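Local coordinates for protein Cdhr2 (Mus musculus, PDB 5CYX), which probably joins neighbouring microvilli of epithelial cells through calcium-dependent heterophilic complexes with CDHR5, made by its extracellular cadherin repeats, at residues A[39-44]-A[76-82]; A[105-110]-A[203-209]; A[214-220]-A[247-253]; A[231-237]-A[280-286]; A[299-303]-A[314-318]. One frame throughout, in Å; residues are numbered along the deposited sequence.

Interaction 1 (A[39-44]-A[76-82])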
# COMPACT_ATOMS: atom_id res chain seq x y z
N LEU A 39 8.01 35.97 -56.36
CA LEU A 39 6.59 35.83 -56.12
C LEU A 39 6.15 36.08 -54.66
O LEU A 39 6.98 36.20 -53.77
CB LEU A 39 6.14 34.45 -56.59
CG LEU A 39 6.77 33.15 -56.15
CD1 LEU A 39 6.76 33.02 -54.64
CD2 LEU A 39 5.98 32.01 -56.79
N THR A 40 4.84 36.17 -54.44
CA THR A 40 4.30 36.46 -53.11
C THR A 40 3.54 35.29 -52.47
O THR A 40 2.89 34.50 -53.16
CB THR A 40 3.36 37.68 -53.14
OG1 THR A 40 2.21 37.37 -53.94
CG2 THR A 40 4.06 38.92 -53.70
N TYR A 41 3.58 35.24 -51.15
CA TYR A 41 2.97 34.18 -50.34
C TYR A 41 1.82 34.70 -49.50
O TYR A 41 1.81 35.86 -49.13
CB TYR A 41 3.98 33.61 -49.34
CG TYR A 41 5.29 33.22 -49.93
CD1 TYR A 41 5.49 31.92 -50.40
CD2 TYR A 41 6.34 34.13 -50.01
CE1 TYR A 41 6.71 31.54 -50.93
CE2 TYR A 41 7.57 33.75 -50.56
CZ TYR A 41 7.74 32.46 -51.02
OH TYR A 41 8.93 32.06 -51.56
N GLY A 42 0.89 33.82 -49.17
CA GLY A 42 -0.20 34.14 -48.24
C GLY A 42 -0.66 32.93 -47.46
O GLY A 42 -0.34 31.79 -47.82
N ILE A 43 -1.40 33.18 -46.39
CA ILE A 43 -2.07 32.14 -45.63
C ILE A 43 -3.54 32.52 -45.53
O ILE A 43 -3.85 33.66 -45.25
CB ILE A 43 -1.38 31.89 -44.26
CG1 ILE A 43 -0.12 31.06 -44.52
CG2 ILE A 43 -2.27 31.10 -43.30
CD1 ILE A 43 0.82 30.87 -43.35
N SER A 44 -4.42 31.56 -45.83
CA SER A 44 -5.88 31.80 -45.85
C SER A 44 -6.64 30.61 -45.25
O SER A 44 -6.05 29.56 -44.91
CB SER A 44 -6.37 32.04 -47.29
OG SER A 44 -6.17 30.87 -48.07
N ILE A 76 -4.19 24.75 -42.51
CA ILE A 76 -4.08 26.07 -43.12
C ILE A 76 -3.99 25.93 -44.62
O ILE A 76 -3.62 24.90 -45.12
CB ILE A 76 -2.86 26.86 -42.59
CG1 ILE A 76 -1.59 26.02 -42.69
CG2 ILE A 76 -3.11 27.27 -41.16
CD1 ILE A 76 -0.30 26.77 -42.36
N THR A 77 -4.35 26.98 -45.33
CA THR A 77 -4.15 27.05 -46.76
C THR A 77 -3.02 28.07 -47.02
O THR A 77 -3.10 29.24 -46.59
CB THR A 77 -5.47 27.42 -47.50
OG1 THR A 77 -6.45 26.40 -47.24
CG2 THR A 77 -5.26 27.51 -49.00
N ILE A 78 -1.98 27.60 -47.69
CA ILE A 78 -0.90 28.43 -48.14
C ILE A 78 -1.06 28.68 -49.64
O ILE A 78 -1.40 27.78 -50.40
CB ILE A 78 0.46 27.74 -47.87
CG1 ILE A 78 0.67 27.62 -46.36
CG2 ILE A 78 1.59 28.55 -48.49
CD1 ILE A 78 1.64 26.53 -45.98
N SER A 79 -0.74 29.90 -50.05
CA SER A 79 -0.87 30.34 -51.43
C SER A 79 0.41 31.00 -51.91
O SER A 79 1.11 31.66 -51.13
CB SER A 79 -2.01 31.32 -51.53
OG SER A 79 -1.71 32.48 -50.75
N THR A 80 0.73 30.80 -53.18
CA THR A 80 1.82 31.51 -53.86
C THR A 80 1.22 32.12 -55.11
O THR A 80 0.36 31.49 -55.75
CB THR A 80 2.93 30.58 -54.38
OG1 THR A 80 2.30 29.45 -55.01
CG2 THR A 80 3.92 30.15 -53.27
N SER A 81 1.69 33.30 -55.47
CA SER A 81 1.23 34.00 -56.65
C SER A 81 2.41 34.59 -57.41
O SER A 81 3.32 35.17 -56.82
CB SER A 81 0.26 35.13 -56.27
OG SER A 81 -0.09 35.87 -57.43
N ASP A 82 2.35 34.45 -58.74
CA ASP A 82 3.31 35.05 -59.68
C ASP A 82 2.73 36.29 -60.38
O ASP A 82 3.30 36.74 -61.37
CB ASP A 82 3.74 34.00 -60.73
CG ASP A 82 2.57 33.45 -61.58
OD1 ASP A 82 1.41 33.92 -61.41
OD2 ASP A 82 2.80 32.54 -62.40
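Leu39 enters the contact with CD2 lying obliquely beside Thr80 CB, just ahead of strand 40-44, an outermost strand of its sheet in the first cadherin repeat. This strand runs antiparallel to strand 73-81. Thr40 forms the first hydrogen-bonded pair: its N donates to Ser81 O at 3.0 Å, and Ser81 N answers to Thr40 O. Tyr41 turns to the other face, where its ring carbon CD1 meets Thr80 CG2 at 3.7 Å, an oblique approach, while Tyr41 OH makes a weak hydrogen bond to Ala31 N. Thr80 suits this place because its methyl serves the ring and its OG1 is taken by Ser6 of a second subunit. Gly42 pairs with Ser79, whose OG stands between its own backbone N and carbonyl carbon (chi1 63°) and reaches back to Gly42 O in a weak bond of 3.3 Å. Glycine suits this position, as its lack of a side chain leaves room for the Ser79 hydroxyl. Ile43 and Ile78 lie side by side, CG1 to CG1 at 4.0 Å, turned toward the aliphatic and aromatic residues of strands 25-30 and 51-53. Ser44 N closes the series on Thr77 O at 2.8 Å, and its OG rests against Thr77 CB and CG2. Side chains alternate between the two faces: small hydroxyl residues and glycine share one side, while Tyr41, Ile43, Ile78 and Thr80 give the other its largely apolar character, as expected of a beta-sandwich wall.

Interaction 2 (A[105-110]-A[203-209])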
# COMPACT_ATOMS: atom_id res chain seq x y z
N PHE A 105 -6.50 20.35 -7.45
CA PHE A 105 -7.46 19.71 -6.56
C PHE A 105 -8.65 20.65 -6.55
O PHE A 105 -8.45 21.84 -6.68
CB PHE A 105 -6.93 19.73 -5.12
CG PHE A 105 -5.68 18.89 -4.86
CD1 PHE A 105 -5.79 17.58 -4.47
CD2 PHE A 105 -4.43 19.46 -4.89
CE1 PHE A 105 -4.65 16.80 -4.20
CE2 PHE A 105 -3.29 18.72 -4.60
CZ PHE A 105 -3.40 17.38 -4.25
N LEU A 106 -9.86 20.13 -6.31
CA LEU A 106 -11.10 20.94 -6.23
C LEU A 106 -11.28 21.84 -4.96
O LEU A 106 -11.95 22.86 -5.04
CB LEU A 106 -12.33 20.03 -6.38
CG LEU A 106 -12.48 19.38 -7.76
CD1 LEU A 106 -13.42 18.18 -7.67
CD2 LEU A 106 -12.99 20.40 -8.79
N ASN A 107 -10.73 21.42 -3.81
CA ASN A 107 -10.62 22.26 -2.60
C ASN A 107 -9.19 22.26 -2.10
O ASN A 107 -8.38 21.40 -2.48
CB ASN A 107 -11.54 21.77 -1.48
CG ASN A 107 -13.00 21.87 -1.85
OD1 ASN A 107 -13.59 20.91 -2.37
ND2 ASN A 107 -13.59 23.03 -1.63
N THR A 108 -8.89 23.22 -1.22
CA THR A 108 -7.59 23.32 -0.54
C THR A 108 -7.56 22.75 0.89
O THR A 108 -6.47 22.59 1.47
CB THR A 108 -7.11 24.79 -0.44
OG1 THR A 108 -8.01 25.54 0.38
CG2 THR A 108 -7.02 25.40 -1.82
N GLU A 109 -8.73 22.53 1.50
CA GLU A 109 -8.79 21.88 2.80
C GLU A 109 -9.88 20.81 2.88
O GLU A 109 -11.00 20.98 2.38
CB GLU A 109 -8.94 22.82 4.00
CG GLU A 109 -8.36 24.22 3.87
CD GLU A 109 -9.45 25.22 3.53
OE1 GLU A 109 -9.60 26.20 4.27
OE2 GLU A 109 -10.21 24.99 2.53
N PHE A 110 -9.53 19.75 3.61
CA PHE A 110 -10.36 18.58 3.79
C PHE A 110 -10.31 18.26 5.25
O PHE A 110 -9.32 18.59 5.91
CB PHE A 110 -9.74 17.39 3.02
CG PHE A 110 -9.61 17.65 1.57
CD1 PHE A 110 -10.74 17.53 0.71
CD2 PHE A 110 -8.43 18.12 1.04
CE1 PHE A 110 -10.62 17.79 -0.65
CE2 PHE A 110 -8.30 18.38 -0.31
CZ PHE A 110 -9.39 18.21 -1.16
N SER A 203 1.32 21.53 -7.45
CA SER A 203 0.09 22.18 -7.06
C SER A 203 0.34 23.18 -5.98
O SER A 203 1.41 23.23 -5.40
CB SER A 203 -0.86 21.16 -6.46
OG SER A 203 -0.36 20.73 -5.22
N GLN A 204 -0.71 23.95 -5.66
CA GLN A 204 -0.72 24.72 -4.42
C GLN A 204 -0.82 23.71 -3.25
O GLN A 204 -1.37 22.64 -3.42
CB GLN A 204 -1.88 25.76 -4.39
CG GLN A 204 -3.30 25.18 -4.33
CD GLN A 204 -4.41 26.27 -4.25
OE1 GLN A 204 -4.28 27.26 -3.53
NE2 GLN A 204 -5.53 26.04 -4.95
N PRO A 205 -0.33 24.08 -2.05
CA PRO A 205 -0.49 23.24 -0.86
C PRO A 205 -1.95 22.95 -0.58
O PRO A 205 -2.81 23.82 -0.82
CB PRO A 205 0.04 24.12 0.30
CG PRO A 205 0.74 25.25 -0.35
CD PRO A 205 0.07 25.46 -1.66
N VAL A 206 -2.21 21.77 -0.04
CA VAL A 206 -3.53 21.38 0.37
C VAL A 206 -3.41 20.77 1.75
O VAL A 206 -2.38 20.20 2.09
CB VAL A 206 -4.05 20.42 -0.73
CG1 VAL A 206 -4.20 18.96 -0.27
CG2 VAL A 206 -5.24 21.01 -1.44
N PHE A 207 -4.45 20.87 2.56
CA PHE A 207 -4.44 20.41 3.93
C PHE A 207 -5.55 19.41 4.29
O PHE A 207 -6.72 19.54 3.85
CB PHE A 207 -4.51 21.62 4.86
CG PHE A 207 -3.37 22.58 4.67
CD1 PHE A 207 -3.44 23.58 3.71
CD2 PHE A 207 -2.21 22.45 5.43
CE1 PHE A 207 -2.39 24.49 3.55
CE2 PHE A 207 -1.14 23.34 5.28
CZ PHE A 207 -1.23 24.35 4.33
N VAL A 208 -5.15 18.39 5.05
CA VAL A 208 -6.07 17.39 5.57
C VAL A 208 -6.02 17.35 7.08
O VAL A 208 -4.97 16.98 7.68
CB VAL A 208 -5.78 15.98 5.01
CG1 VAL A 208 -6.88 15.00 5.43
CG2 VAL A 208 -5.69 16.06 3.51
N SER A 209 -7.14 17.74 7.67
CA SER A 209 -7.36 17.72 9.10
C SER A 209 -7.98 16.40 9.53
O SER A 209 -9.08 16.06 9.08
CB SER A 209 -8.30 18.85 9.48
OG SER A 209 -7.71 20.07 9.08
O HOH W 1 -5.72 23.03 -6.64
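Phe110, on strand 109-115, packs against Val206 and Val208 of the parallel strand 206-213. From CB, 3.8 Å from Phe207 O, the side chain leaves with CG anti to the carbonyl carbon (chi1 -59°), which swings the ring across the neighbouring strand. CD2 comes closest to Phe207 O, at 3.6 Å and near the ring plane, and also touches Val208 CG2. Farther out, CE2 meets Val206 CG1 at 4.1 Å, again at the ring edge, and beyond the two segments the ring packs on Val127. Beta-branched valines suit this strand, since they offer methyls to two aromatic rings: Val206 CG2 also sits over one face of Phe105, 4.3 Å from the ring centroid and 28° off its normal, a CH-pi contact. The edge of Phe105 faces Ser203 OG, CE2 to OG 3.6 Å; that hydroxyl is held by Gln204 O and Ala187 N. The backbone stitches the strands together in parallel fashion: Phe207 N donates to Thr108 O, Phe110 N to Phe207 O at 2.8 Å, and Ser209 N to Phe110 O in an almost straight bond (177°). Such parallel pairing of first and last strands is characteristic of a cadherin repeat, here the second. Strand 109-115 is an outermost strand of its sheet; strand 206-213 lies between it and strand 180-189, to which Val206 and Val208 also hydrogen-bond, and Ala187 of that strand packs on Phe105.

Interaction 3 (A[214-220]-A[247-253]). With CA (calcium ion), chain E; CA (calcium ion), chain F.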
# COMPACT_ATOMS: atom_id res chain seq x y z
N ASP A 214 -11.68 8.76 20.30
CA ASP A 214 -11.26 7.97 21.44
C ASP A 214 -12.22 6.79 21.58
O ASP A 214 -13.47 6.96 21.55
CB ASP A 214 -11.24 8.82 22.71
CG ASP A 214 -10.43 8.19 23.83
OD1 ASP A 214 -9.80 7.06 23.65
OD2 ASP A 214 -10.41 8.84 24.88
N GLU A 215 -11.63 5.60 21.68
CA GLU A 215 -12.41 4.37 21.88
C GLU A 215 -12.09 3.76 23.24
O GLU A 215 -11.04 4.00 23.77
CB GLU A 215 -12.14 3.39 20.77
CG GLU A 215 -12.67 3.82 19.41
CD GLU A 215 -12.35 2.74 18.36
OE1 GLU A 215 -11.22 2.66 17.83
OE2 GLU A 215 -13.25 1.94 18.09
N PRO A 216 -13.04 3.01 23.83
CA PRO A 216 -12.83 2.57 25.20
C PRO A 216 -11.90 1.36 25.28
O PRO A 216 -12.35 0.23 25.14
CB PRO A 216 -14.23 2.25 25.68
CG PRO A 216 -15.00 1.90 24.44
CD PRO A 216 -14.41 2.73 23.34
N ASP A 217 -10.60 1.63 25.45
CA ASP A 217 -9.61 0.56 25.57
C ASP A 217 -8.53 0.82 26.59
O ASP A 217 -7.49 0.19 26.53
CB ASP A 217 -8.96 0.33 24.20
CG ASP A 217 -8.18 1.55 23.70
OD1 ASP A 217 -8.25 2.69 24.25
OD2 ASP A 217 -7.49 1.35 22.69
N LEU A 218 -8.76 1.74 27.52
CA LEU A 218 -7.87 1.97 28.62
C LEU A 218 -8.68 1.81 29.88
O LEU A 218 -9.84 2.32 29.99
CB LEU A 218 -7.26 3.36 28.51
CG LEU A 218 -6.34 3.60 27.31
CD1 LEU A 218 -5.99 5.07 27.23
CD2 LEU A 218 -5.06 2.78 27.47
N ASP A 219 -8.10 1.11 30.85
CA ASP A 219 -8.77 0.85 32.11
C ASP A 219 -8.83 2.14 32.96
O ASP A 219 -8.07 3.07 32.72
CB ASP A 219 -8.06 -0.28 32.89
CG ASP A 219 -8.34 -1.68 32.30
OD1 ASP A 219 -9.29 -1.86 31.49
OD2 ASP A 219 -7.60 -2.62 32.65
N PRO A 220 -9.75 2.18 33.95
CA PRO A 220 -9.79 3.29 34.91
C PRO A 220 -8.64 3.30 35.90
O PRO A 220 -8.10 2.24 36.20
CB PRO A 220 -11.08 3.03 35.67
CG PRO A 220 -11.23 1.56 35.62
CD PRO A 220 -10.78 1.17 34.24
N VAL A 247 -11.02 7.13 37.81
CA VAL A 247 -11.57 7.77 36.61
C VAL A 247 -11.09 7.06 35.36
O VAL A 247 -10.01 6.47 35.33
CB VAL A 247 -11.21 9.28 36.52
CG1 VAL A 247 -11.73 10.03 37.76
CG2 VAL A 247 -9.72 9.49 36.39
N ASP A 248 -11.91 7.17 34.33
CA ASP A 248 -11.66 6.54 33.04
C ASP A 248 -10.44 7.20 32.39
O ASP A 248 -10.38 8.42 32.26
CB ASP A 248 -12.90 6.72 32.18
CG ASP A 248 -12.79 6.10 30.83
OD1 ASP A 248 -11.80 5.38 30.58
OD2 ASP A 248 -13.71 6.32 30.02
N SER A 249 -9.45 6.37 32.01
CA SER A 249 -8.25 6.88 31.34
C SER A 249 -8.52 7.31 29.92
O SER A 249 -7.73 8.04 29.34
CB SER A 249 -7.11 5.83 31.39
OG SER A 249 -6.85 5.52 32.72
N ASP A 250 -9.65 6.87 29.34
CA ASP A 250 -10.04 7.35 28.03
C ASP A 250 -10.71 8.73 28.21
O ASP A 250 -11.93 8.85 28.47
CB ASP A 250 -10.98 6.35 27.30
CG ASP A 250 -10.38 4.94 27.19
OD1 ASP A 250 -9.52 4.74 26.37
OD2 ASP A 250 -10.78 4.03 27.95
N LYS A 251 -9.91 9.77 28.03
CA LYS A 251 -10.30 11.15 28.34
C LYS A 251 -11.26 11.74 27.30
O LYS A 251 -11.86 12.74 27.56
CB LYS A 251 -9.10 12.09 28.52
CG LYS A 251 -8.06 11.62 29.53
CD LYS A 251 -8.60 11.56 30.95
CE LYS A 251 -7.52 11.08 31.90
NZ LYS A 251 -8.09 10.63 33.20
N GLY A 252 -11.36 11.13 26.13
CA GLY A 252 -12.37 11.48 25.16
C GLY A 252 -13.73 10.86 25.44
O GLY A 252 -14.67 11.14 24.73
N ILE A 253 -13.80 10.01 26.45
CA ILE A 253 -14.95 9.26 26.82
C ILE A 253 -15.41 9.63 28.21
O ILE A 253 -16.56 9.99 28.38
CB ILE A 253 -14.74 7.72 26.63
CG1 ILE A 253 -14.61 7.39 25.14
CG2 ILE A 253 -15.95 6.91 27.14
CD1 ILE A 253 -13.97 6.03 24.80
CA CA E . -8.98 4.93 24.10
CA CA F . -11.95 3.18 29.60
O HOH W 2 -13.85 4.22 28.37
O HOH W 3 -6.81 5.87 23.91
O HOH W 4 -12.28 0.91 28.49
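Asp214 and Asp250 come together on a calcium ion, as do most acidic groups here. The chain E ion takes Asp214 OD1, Asp217 OD1 and the carbonyl Glu215 O, with Glu116 completing it. Asp250 bridges: OD1 binds the chain E ion at 2.3 Å and OD2 the chain F ion at 2.2 Å. The second ion also holds Asp248 OD1 and Leu218 O, and Glu304 joins from a neighbouring strand. Waters bind too, and the positive ions probably offset repulsion among the crowded carboxylates.

This is the calcium-binding linker between the second and third cadherin repeats. Residues 214-218 match the DXNDN motif with Pro216 and Leu218 at its asparagine positions, and Asp248 to Asp250 form the DXD motif.

Hydrogen bonds fix the ligands. Leu218 N donates to the syn lone pair of Asp250 OD2 at 3.1 Å. Asp214 CG lies anti to the backbone N (chi1 -163°), bringing its carboxylate between the chain E ion and Gly252 N, which reaches the anti lone pair of OD2 at 2.8 Å; glycine, lacking a side chain, lets the backbone approach Asp214 CB. Asp250 N meets Asp248 OD1 in an Asx turn. Ser249 OG donates to Asp219 O at 2.7 Å, nearly along the C=O axis. An alanine in place of Ser249 has no hydroxyl to offer, and Asp219 O, left without this donor, would probably be freer to turn.

Apolar contact is slighter: the side chains of Ile253 and Pro216 cross at about a right angle, CD1 3.6 Å from CD.

Interaction 4 (A[231-237]-A[280-286])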
# COMPACT_ATOMS: atom_id res chain seq x y z
N VAL A 231 -12.47 5.17 61.71
CA VAL A 231 -13.86 5.03 62.11
C VAL A 231 -13.96 4.52 63.56
O VAL A 231 -13.28 3.57 63.94
CB VAL A 231 -14.62 4.07 61.16
CG1 VAL A 231 -13.91 2.72 61.02
CG2 VAL A 231 -16.05 3.89 61.63
N ALA A 232 -14.83 5.13 64.35
CA ALA A 232 -15.03 4.70 65.74
C ALA A 232 -15.76 3.35 65.77
O ALA A 232 -16.66 3.11 64.93
CB ALA A 232 -15.83 5.74 66.50
N GLU A 233 -15.47 2.53 66.77
CA GLU A 233 -15.91 1.12 66.79
C GLU A 233 -17.43 0.96 67.04
O GLU A 233 -17.97 -0.11 66.83
CB GLU A 233 -15.14 0.30 67.83
CG GLU A 233 -15.44 0.62 69.29
CD GLU A 233 -14.69 -0.29 70.26
OE1 GLU A 233 -14.86 -1.53 70.14
OE2 GLU A 233 -13.96 0.22 71.13
N ASP A 234 -18.07 2.01 67.54
CA ASP A 234 -19.51 2.06 67.78
C ASP A 234 -20.28 2.78 66.68
O ASP A 234 -21.46 3.08 66.85
CB ASP A 234 -19.77 2.79 69.10
CG ASP A 234 -19.39 4.28 69.03
OD1 ASP A 234 -18.62 4.69 68.12
OD2 ASP A 234 -19.88 5.04 69.90
N ALA A 235 -19.61 3.12 65.57
CA ALA A 235 -20.25 3.80 64.45
C ALA A 235 -21.39 2.94 63.93
O ALA A 235 -21.24 1.72 63.80
CB ALA A 235 -19.24 4.07 63.36
N THR A 236 -22.52 3.58 63.66
CA THR A 236 -23.74 2.89 63.27
C THR A 236 -23.74 2.40 61.80
O THR A 236 -22.94 2.85 60.98
CB THR A 236 -24.94 3.86 63.40
OG1 THR A 236 -24.57 5.09 62.77
CG2 THR A 236 -25.29 4.14 64.87
N LEU A 237 -24.68 1.51 61.48
CA LEU A 237 -24.86 0.97 60.13
C LEU A 237 -25.06 2.13 59.15
O LEU A 237 -25.95 2.94 59.34
CB LEU A 237 -26.08 0.03 60.13
CG LEU A 237 -26.51 -0.64 58.83
CD1 LEU A 237 -25.40 -1.49 58.25
CD2 LEU A 237 -27.75 -1.49 59.07
N VAL A 280 -19.93 1.92 56.80
CA VAL A 280 -20.05 0.85 57.81
C VAL A 280 -21.25 -0.03 57.44
O VAL A 280 -22.38 0.46 57.31
CB VAL A 280 -20.20 1.44 59.23
CG1 VAL A 280 -20.65 0.37 60.23
CG2 VAL A 280 -18.89 2.10 59.68
N ASN A 281 -20.99 -1.33 57.29
CA ASN A 281 -21.96 -2.31 56.79
C ASN A 281 -22.18 -3.47 57.77
O ASN A 281 -22.76 -4.52 57.44
CB ASN A 281 -21.42 -2.79 55.47
CG ASN A 281 -22.37 -3.68 54.71
OD1 ASN A 281 -23.51 -3.26 54.31
ND2 ASN A 281 -21.91 -4.91 54.45
N GLY A 282 -21.70 -3.30 59.00
CA GLY A 282 -21.76 -4.34 60.02
C GLY A 282 -21.30 -3.82 61.36
O GLY A 282 -20.74 -2.72 61.45
N SER A 283 -21.55 -4.60 62.39
CA SER A 283 -21.02 -4.31 63.71
C SER A 283 -19.49 -4.35 63.67
O SER A 283 -18.92 -5.35 63.25
CB SER A 283 -21.56 -5.31 64.72
OG SER A 283 -21.51 -4.75 66.00
N LEU A 284 -18.85 -3.25 64.05
CA LEU A 284 -17.37 -3.18 64.19
C LEU A 284 -16.94 -3.50 65.61
O LEU A 284 -17.69 -3.32 66.55
CB LEU A 284 -16.87 -1.78 63.84
CG LEU A 284 -17.36 -1.12 62.55
CD1 LEU A 284 -16.70 0.24 62.39
CD2 LEU A 284 -17.08 -2.01 61.34
N ASP A 285 -15.70 -3.92 65.78
CA ASP A 285 -15.24 -4.44 67.08
C ASP A 285 -13.71 -4.28 67.22
O ASP A 285 -12.94 -5.15 66.80
CB ASP A 285 -15.71 -5.90 67.23
CG ASP A 285 -15.38 -6.51 68.59
OD1 ASP A 285 -15.26 -5.77 69.59
OD2 ASP A 285 -15.26 -7.75 68.64
N ARG A 286 -13.31 -3.15 67.82
CA ARG A 286 -11.90 -2.77 68.01
C ARG A 286 -11.06 -3.89 68.66
O ARG A 286 -9.89 -4.06 68.31
CB ARG A 286 -11.82 -1.49 68.86
CG ARG A 286 -10.43 -0.87 69.04
CD ARG A 286 -10.30 -0.11 70.36
NE ARG A 286 -11.05 1.15 70.38
CZ ARG A 286 -11.25 1.92 71.45
NH1 ARG A 286 -11.96 3.05 71.35
NH2 ARG A 286 -10.73 1.60 72.64
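Two loops at the C-terminal end of the third cadherin repeat meet here: the type I turn from Ala232 to Ala235 faces residues 280-286, with Glu233 crossing Arg286. Glu233 CG stands between its backbone N and carbonyl carbon (chi1 70°), and the extended chain beyond delivers the carboxylate to Arg286. OE1 accepts from Arg286 N at 3.2 Å, the donor lying above the carboxylate plane. OE2 rests over one face of the guanidinium, 3.1 Å from NE, a salt bridge of charge alone with no N-H aimed at it; NE has a weak bond to Thr325. A glutamine in place of Glu233 carries no charge, and would probably leave the Arg286 guanidinium without this partner and freer to turn. Inward, aliphatic chains suit the buried side: Val231 CG2 meets Leu284 CD1 tip to tip at 3.8 Å and also Val280 CG2 at 3.9 Å, while Ala235 is small enough to let Val280 close in. Glu233, Asp285 and Glu287 correspond in sequence to Glu18, Asp67 and Glu69, which bind calcium at the first linker. The like charges gathered here, Glu233 OE1 lying 4.3 Å from Asp285 OD1, are therefore consistent with a calcium site that the following repeat would complete; in this fragment the nearby positive charge of Arg286 may partly offset them.

Interaction 5 (A[299-303]-A[314-318])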
# COMPACT_ATOMS: atom_id res chain seq x y z
N GLN A 299 -10.12 -4.35 49.80
CA GLN A 299 -9.89 -4.22 48.37
C GLN A 299 -11.13 -3.63 47.66
O GLN A 299 -12.21 -4.22 47.70
CB GLN A 299 -9.56 -5.56 47.74
CG GLN A 299 -8.96 -5.43 46.34
CD GLN A 299 -8.75 -6.77 45.68
OE1 GLN A 299 -9.65 -7.61 45.68
NE2 GLN A 299 -7.55 -7.00 45.14
N VAL A 300 -10.93 -2.49 47.00
CA VAL A 300 -11.93 -1.82 46.20
C VAL A 300 -11.61 -1.99 44.71
O VAL A 300 -10.47 -1.76 44.25
CB VAL A 300 -12.02 -0.32 46.58
CG1 VAL A 300 -12.93 0.43 45.61
CG2 VAL A 300 -12.54 -0.18 47.99
N THR A 301 -12.65 -2.38 43.98
CA THR A 301 -12.58 -2.60 42.55
C THR A 301 -13.48 -1.54 41.92
O THR A 301 -14.60 -1.37 42.36
CB THR A 301 -13.08 -4.01 42.19
OG1 THR A 301 -12.19 -4.97 42.74
CG2 THR A 301 -13.16 -4.21 40.69
N ALA A 302 -12.94 -0.83 40.93
CA ALA A 302 -13.65 0.16 40.15
C ALA A 302 -13.85 -0.43 38.78
O ALA A 302 -12.93 -0.96 38.20
CB ALA A 302 -12.83 1.44 40.05
N THR A 303 -15.06 -0.30 38.25
CA THR A 303 -15.45 -0.89 36.97
C THR A 303 -16.20 0.19 36.18
O THR A 303 -17.14 0.81 36.69
CB THR A 303 -16.38 -2.10 37.19
OG1 THR A 303 -15.80 -3.01 38.13
CG2 THR A 303 -16.64 -2.83 35.91
N ALA A 314 -13.75 -3.10 32.04
CA ALA A 314 -12.61 -2.23 32.24
C ALA A 314 -12.62 -1.92 33.71
O ALA A 314 -13.52 -1.22 34.20
CB ALA A 314 -12.76 -0.97 31.41
N LYS A 315 -11.61 -2.45 34.41
CA LYS A 315 -11.55 -2.47 35.87
C LYS A 315 -10.19 -2.08 36.38
O LYS A 315 -9.20 -2.18 35.67
CB LYS A 315 -11.78 -3.89 36.41
CG LYS A 315 -13.12 -4.53 36.05
CD LYS A 315 -13.24 -5.91 36.68
CE LYS A 315 -12.36 -6.92 35.95
NZ LYS A 315 -12.27 -8.19 36.73
N ALA A 316 -10.15 -1.70 37.64
CA ALA A 316 -8.90 -1.55 38.39
C ALA A 316 -9.22 -1.79 39.84
O ALA A 316 -10.38 -1.64 40.26
CB ALA A 316 -8.29 -0.17 38.19
N SER A 317 -8.20 -2.16 40.61
CA SER A 317 -8.40 -2.48 42.01
C SER A 317 -7.30 -1.94 42.91
O SER A 317 -6.19 -1.68 42.46
CB SER A 317 -8.51 -4.00 42.18
OG SER A 317 -7.32 -4.62 41.79
N MET A 318 -7.64 -1.76 44.18
CA MET A 318 -6.64 -1.46 45.18
C MET A 318 -7.19 -1.65 46.56
O MET A 318 -8.41 -1.75 46.74
CB MET A 318 -6.12 -0.03 45.06
CG MET A 318 -7.16 1.03 45.42
SD MET A 318 -6.34 2.57 44.97
CE MET A 318 -7.11 3.66 46.10
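Ala314 begins its segment beside Thr303, its O receiving the CA-H of Thr303 at 3.4 Å, while its small side chain packs on Pro220 and Asp219. Lys315 pairs with Thr303 without hydrogen bonds between their backbones; Lys315 CG, anti to the carbonyl carbon (chi1 -59°), lies 3.7 Å from Thr303 OG1 as the side chains run side by side, so that the aliphatic part of the lysine is used while its amino end leads off the strand. Ala316 then pairs with Ala302: Ala302 N donates to Ala316 O at 2.8 Å, and Ala316 N returns the bond. Strands 295-304 and 315-324 form a beta hairpin of the third cadherin repeat; the short pieces 299-303 and 315-318 run antiparallel at 164°. Alanine suits the face of Ala302, which packs on Phe222 and Ala246. Ser317 turns to the opposite face with Thr301, CB to OG1 at 3.8 Å; Thr301 OG1 and Gln299 OE1 each hydrogen-bond to Ser262 OG in the next strand. Met318 ends the series with a short bond, Val300 N to Met318 O at 2.6 Å, and its own N donates to Val300 O at 2.8 Å. The long, flexible methionine side chain spreads over Phe222 and Tyr227, on the same face as branched Val300, which reaches Val244 and Phe222.

The five contacts are strung along an elongated rod of three cadherin repeats, with interactions 1 and 4 near its two ends, centres about 120 Å apart. Interaction 2 belongs to the second repeat; its Ser203 side chain lies about 10 Å from a bound calcium ion of the first linker. Interaction 3 holds the second linker's two ions, its centre about 33 Å from that of interaction 2. Interaction 5 rests directly on it, centres about 15 Å apart: Pro220 O touches Ala316 CB at 3.1 Å, and the Ala314 side chain is about 5 Å from calcium. Interaction 4 sits at the other end of the third repeat, about 36 Å from interaction 3 between centres.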